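Local coordinates for putative 2OG-Fe(II) oxygenase family protein (Caulobacter crescentus CB15, PDB 3OOX) that probably acts as an iron(II)- and 2-oxoglutarate-dependent oxygenase, perhaps an ethylene-forming one that also oxidises L-arginine, at residues 15-28 with 144-157. Residues are numbered along the deposited sequence; the frame is centred on the assembly and turned at random.
Sequences YAKDFTRFAQELGA and KVLEAIATYLKLER. With EDO (1,2-ethanediol), chain E.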
# COMPACT_ATOMS: atom_id res chain seq x y z
N TYR A 15 14.79 -7.48 -13.22
CA TYR A 15 14.23 -6.32 -13.92
C TYR A 15 15.19 -5.86 -15.03
O TYR A 15 14.74 -5.65 -16.15
CB TYR A 15 13.92 -5.21 -12.92
CG TYR A 15 13.47 -3.90 -13.55
CD1 TYR A 15 12.14 -3.64 -13.81
CD2 TYR A 15 14.40 -2.91 -13.86
CE1 TYR A 15 11.74 -2.41 -14.39
CE2 TYR A 15 14.02 -1.70 -14.40
CZ TYR A 15 12.71 -1.45 -14.67
OH TYR A 15 12.36 -0.22 -15.25
N ALA A 16 16.48 -5.76 -14.72
CA ALA A 16 17.52 -5.44 -15.71
C ALA A 16 18.03 -6.70 -16.42
O ALA A 16 18.25 -6.67 -17.64
CB ALA A 16 18.69 -4.71 -15.04
N LYS A 17 18.24 -7.80 -15.69
CA LYS A 17 18.91 -8.95 -16.30
C LYS A 17 18.05 -9.74 -17.27
O LYS A 17 18.57 -10.31 -18.24
CB LYS A 17 19.46 -9.93 -15.24
CG LYS A 17 20.67 -9.46 -14.48
CD LYS A 17 21.07 -10.53 -13.45
CE LYS A 17 22.23 -10.05 -12.57
NZ LYS A 17 22.44 -10.91 -11.35
N ASP A 18 16.75 -9.81 -17.01
CA ASP A 18 15.84 -10.63 -17.81
C ASP A 18 14.42 -10.15 -17.56
O ASP A 18 13.64 -10.82 -16.88
CB ASP A 18 15.97 -12.11 -17.44
CG ASP A 18 15.24 -13.04 -18.41
OD1 ASP A 18 14.45 -12.59 -19.27
OD2 ASP A 18 15.46 -14.26 -18.32
N PHE A 19 14.09 -8.99 -18.13
CA PHE A 19 12.84 -8.34 -17.83
C PHE A 19 11.65 -9.23 -18.26
O PHE A 19 10.63 -9.28 -17.57
CB PHE A 19 12.76 -6.98 -18.50
CG PHE A 19 11.49 -6.27 -18.25
CD1 PHE A 19 11.29 -5.58 -17.06
CD2 PHE A 19 10.46 -6.34 -19.16
CE1 PHE A 19 10.08 -4.91 -16.82
CE2 PHE A 19 9.26 -5.67 -18.92
CZ PHE A 19 9.08 -4.99 -17.74
N THR A 20 11.79 -9.95 -19.36
CA THR A 20 10.70 -10.84 -19.80
C THR A 20 10.34 -11.87 -18.73
O THR A 20 9.16 -12.10 -18.45
CB THR A 20 11.09 -11.53 -21.13
OG1 THR A 20 11.19 -10.52 -22.13
CG2 THR A 20 10.01 -12.55 -21.56
N ARG A 21 11.35 -12.49 -18.12
CA ARG A 21 11.10 -13.40 -17.02
C ARG A 21 10.54 -12.71 -15.74
O ARG A 21 9.64 -13.25 -15.07
CB ARG A 21 12.39 -14.15 -16.71
CG ARG A 21 12.36 -14.98 -15.44
CD ARG A 21 13.67 -15.71 -15.28
NE ARG A 21 13.75 -16.31 -13.95
CZ ARG A 21 14.88 -16.61 -13.32
NH1 ARG A 21 16.06 -16.42 -13.91
NH2 ARG A 21 14.82 -17.11 -12.09
N PHE A 22 11.08 -11.54 -15.42
CA PHE A 22 10.61 -10.72 -14.31
C PHE A 22 9.10 -10.49 -14.42
O PHE A 22 8.35 -10.76 -13.48
CB PHE A 22 11.37 -9.39 -14.28
CG PHE A 22 11.02 -8.49 -13.10
CD1 PHE A 22 11.32 -8.87 -11.79
CD2 PHE A 22 10.43 -7.25 -13.32
CE1 PHE A 22 11.03 -8.05 -10.74
CE2 PHE A 22 10.14 -6.44 -12.25
CZ PHE A 22 10.44 -6.85 -10.96
N ALA A 23 8.67 -9.98 -15.56
CA ALA A 23 7.26 -9.69 -15.81
C ALA A 23 6.40 -10.96 -15.74
O ALA A 23 5.35 -10.96 -15.12
CB ALA A 23 7.08 -8.97 -17.15
N GLN A 24 6.83 -12.05 -16.35
CA GLN A 24 6.08 -13.31 -16.24
C GLN A 24 5.93 -13.82 -14.79
O GLN A 24 4.84 -14.18 -14.37
CB GLN A 24 6.72 -14.42 -17.08
CG GLN A 24 6.01 -15.79 -16.99
CD GLN A 24 4.52 -15.77 -17.34
OE1 GLN A 24 4.08 -15.04 -18.24
NE2 GLN A 24 3.74 -16.58 -16.63
N GLU A 25 7.04 -13.89 -14.05
CA GLU A 25 6.99 -14.42 -12.68
C GLU A 25 6.22 -13.52 -11.72
O GLU A 25 5.37 -13.99 -10.95
CB GLU A 25 8.39 -14.67 -12.14
CG GLU A 25 9.14 -15.75 -12.88
CD GLU A 25 10.45 -16.10 -12.24
OE1 GLU A 25 10.76 -15.59 -11.16
OE2 GLU A 25 11.18 -16.92 -12.84
N LEU A 26 6.47 -12.22 -11.78
CA LEU A 26 5.66 -11.31 -10.96
C LEU A 26 4.18 -11.34 -11.36
O LEU A 26 3.30 -11.38 -10.50
CB LEU A 26 6.13 -9.83 -11.04
CG LEU A 26 7.20 -9.25 -10.11
CD1 LEU A 26 7.26 -7.74 -10.36
CD2 LEU A 26 7.04 -9.53 -8.60
N GLY A 27 3.91 -11.25 -12.65
CA GLY A 27 2.54 -11.23 -13.13
C GLY A 27 1.78 -12.46 -12.73
O GLY A 27 0.60 -12.38 -12.34
N ALA A 28 2.42 -13.62 -12.86
CA ALA A 28 1.74 -14.87 -12.57
C ALA A 28 1.35 -14.90 -11.09
O ALA A 28 0.31 -15.45 -10.72
CB ALA A 28 2.63 -16.08 -12.91
N LYS A 144 8.16 0.69 -11.60
CA LYS A 144 8.89 -0.42 -12.19
C LYS A 144 8.08 -1.73 -12.13
O LYS A 144 8.06 -2.51 -13.07
CB LYS A 144 10.27 -0.54 -11.54
CG LYS A 144 11.15 0.69 -11.81
CD LYS A 144 12.48 0.76 -11.08
CE LYS A 144 13.00 2.22 -11.06
NZ LYS A 144 14.25 2.33 -10.29
N VAL A 145 7.40 -1.95 -11.01
CA VAL A 145 6.50 -3.08 -10.87
C VAL A 145 5.35 -2.99 -11.88
O VAL A 145 4.94 -3.99 -12.49
CB VAL A 145 5.97 -3.16 -9.40
CG1 VAL A 145 4.86 -4.18 -9.27
CG2 VAL A 145 7.15 -3.47 -8.45
N LEU A 146 4.84 -1.79 -12.09
CA LEU A 146 3.77 -1.59 -13.05
C LEU A 146 4.25 -1.86 -14.48
O LEU A 146 3.47 -2.32 -15.31
CB LEU A 146 3.13 -0.20 -12.91
CG LEU A 146 2.19 -0.12 -11.71
CD1 LEU A 146 1.96 1.37 -11.38
CD2 LEU A 146 0.87 -0.86 -11.94
N GLU A 147 5.51 -1.55 -14.75
CA GLU A 147 6.06 -1.96 -16.07
C GLU A 147 5.96 -3.47 -16.30
O GLU A 147 5.63 -3.91 -17.39
CB GLU A 147 7.51 -1.54 -16.21
CG GLU A 147 7.77 -0.05 -16.31
CD GLU A 147 9.27 0.22 -16.35
OE1 GLU A 147 9.90 0.01 -17.41
OE2 GLU A 147 9.84 0.62 -15.32
N ALA A 148 6.30 -4.24 -15.27
CA ALA A 148 6.21 -5.68 -15.33
C ALA A 148 4.76 -6.11 -15.51
O ALA A 148 4.45 -6.98 -16.34
CB ALA A 148 6.83 -6.28 -14.11
N ILE A 149 3.86 -5.50 -14.74
CA ILE A 149 2.43 -5.80 -14.88
C ILE A 149 1.91 -5.50 -16.30
O ILE A 149 1.19 -6.31 -16.89
CB ILE A 149 1.60 -5.05 -13.79
CG1 ILE A 149 1.93 -5.64 -12.41
CG2 ILE A 149 0.13 -5.15 -14.10
CD1 ILE A 149 1.35 -4.80 -11.27
N ALA A 150 2.30 -4.36 -16.84
CA ALA A 150 1.94 -3.97 -18.23
C ALA A 150 2.40 -5.02 -19.26
O ALA A 150 1.61 -5.51 -20.07
CB ALA A 150 2.50 -2.59 -18.54
N THR A 151 3.66 -5.43 -19.15
CA THR A 151 4.19 -6.45 -20.06
C THR A 151 3.46 -7.79 -19.87
O THR A 151 3.14 -8.48 -20.85
CB THR A 151 5.71 -6.56 -19.85
OG1 THR A 151 6.31 -5.33 -20.28
CG2 THR A 151 6.29 -7.74 -20.62
N TYR A 152 3.15 -8.16 -18.63
CA TYR A 152 2.42 -9.40 -18.36
C TYR A 152 1.06 -9.39 -19.03
O TYR A 152 0.61 -10.43 -19.60
CB TYR A 152 2.28 -9.61 -16.86
CG TYR A 152 1.55 -10.87 -16.49
CD1 TYR A 152 2.15 -12.12 -16.60
CD2 TYR A 152 0.22 -10.81 -16.03
CE1 TYR A 152 1.48 -13.27 -16.25
CE2 TYR A 152 -0.45 -11.95 -15.67
CZ TYR A 152 0.19 -13.19 -15.79
OH TYR A 152 -0.48 -14.34 -15.45
N LEU A 153 0.42 -8.22 -19.02
CA LEU A 153 -0.89 -8.01 -19.61
C LEU A 153 -0.83 -7.79 -21.12
O LEU A 153 -1.86 -7.51 -21.74
CB LEU A 153 -1.57 -6.80 -18.95
CG LEU A 153 -1.96 -7.00 -17.48
CD1 LEU A 153 -2.45 -5.67 -16.89
CD2 LEU A 153 -3.05 -8.04 -17.34
N LYS A 154 0.36 -7.92 -21.71
CA LYS A 154 0.57 -7.75 -23.16
C LYS A 154 0.26 -6.34 -23.63
O LYS A 154 -0.22 -6.11 -24.76
CB LYS A 154 -0.19 -8.82 -23.96
CG LYS A 154 0.10 -10.23 -23.47
CD LYS A 154 -0.73 -11.27 -24.21
CE LYS A 154 -0.40 -12.67 -23.74
NZ LYS A 154 0.93 -13.13 -24.30
N LEU A 155 0.58 -5.39 -22.75
CA LEU A 155 0.51 -3.97 -23.02
C LEU A 155 1.91 -3.41 -23.32
O LEU A 155 2.91 -4.06 -23.03
CB LEU A 155 -0.08 -3.20 -21.81
CG LEU A 155 -1.46 -3.66 -21.26
CD1 LEU A 155 -1.81 -2.86 -20.02
CD2 LEU A 155 -2.61 -3.54 -22.29
N GLU A 156 1.96 -2.20 -23.85
CA GLU A 156 3.22 -1.45 -23.92
C GLU A 156 3.86 -1.39 -22.53
O GLU A 156 3.16 -1.19 -21.54
CB GLU A 156 2.99 -0.03 -24.44
CG GLU A 156 2.59 0.02 -25.89
CD GLU A 156 3.68 -0.47 -26.82
OE1 GLU A 156 4.83 -0.01 -26.68
OE2 GLU A 156 3.38 -1.33 -27.69
N ARG A 157 5.17 -1.58 -22.47
CA ARG A 157 5.88 -1.60 -21.18
C ARG A 157 5.63 -0.34 -20.34
O ARG A 157 5.59 -0.41 -19.12
CB ARG A 157 7.38 -1.83 -21.38
CG ARG A 157 8.18 -1.88 -20.10
CD ARG A 157 9.62 -2.31 -20.36
NE ARG A 157 10.45 -2.07 -19.20
CZ ARG A 157 11.68 -2.52 -19.04
NH1 ARG A 157 12.25 -3.29 -19.96
NH2 ARG A 157 12.34 -2.20 -17.95
C1 EDO E . 16.21 0.71 -12.84
O1 EDO E . 16.24 2.12 -12.59
C2 EDO E . 16.96 -0.03 -11.73
O2 EDO E . 16.26 0.16 -10.48
O HOH W 1 14.97 -3.44 -17.76
O HOH W 2 0.88 -16.72 -16.39
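Helices 19-28 and 144-152, packed outside the core sheet of this oxygenase, cross almost perpendicularly (-86°) where A23 meets A148, their axes 8.0 Å apart. Alanines suit so close a crossing: A23 CB rests 3.4 Å from the carbonyl O of A148, while A148 CB touches F22 and L26 CD1. G27 serves the same end, for its bare CA sits 3.5 Å from the centre of the Y152 ring, a CH-pi contact where a side chain would collide. With CG anti to the backbone N (chi1 -180°), Y152 enters as a knob among A23, Q24, G27 and A28, and its OH reaches E31 and a water shared with Q24 NE2. The guanidinium of R157 lies flat on one face of F19, planes 1° apart and R157 CZ 3.6 Å from the ring centroid, a stacked cation-pi pair. R157 NE donates to E147 OE1 at 2.8 Å, a salt bridge, and E147 OE2 accepts a hydrogen bond from Y15 OH at 2.7 Å, on the syn side but tilted out of the carboxylate plane. A water accepts from R157 NH2 and donates to Y15 O. Replacing R157 with an alanine is likely to uncover that face of F19 and leave E147 without its cationic mate. The aliphatic chain of K144 passes the phenol end of Y15, CD over one ring face, and NZ reaches both hydroxyls of an ethanediol, probably from the crystallisation liquor. With V10, L38 and I197 meeting these helices from the strands, this is a perpendicular helix pair on the main sheet of a double-stranded beta-helix (cupin-type) fold.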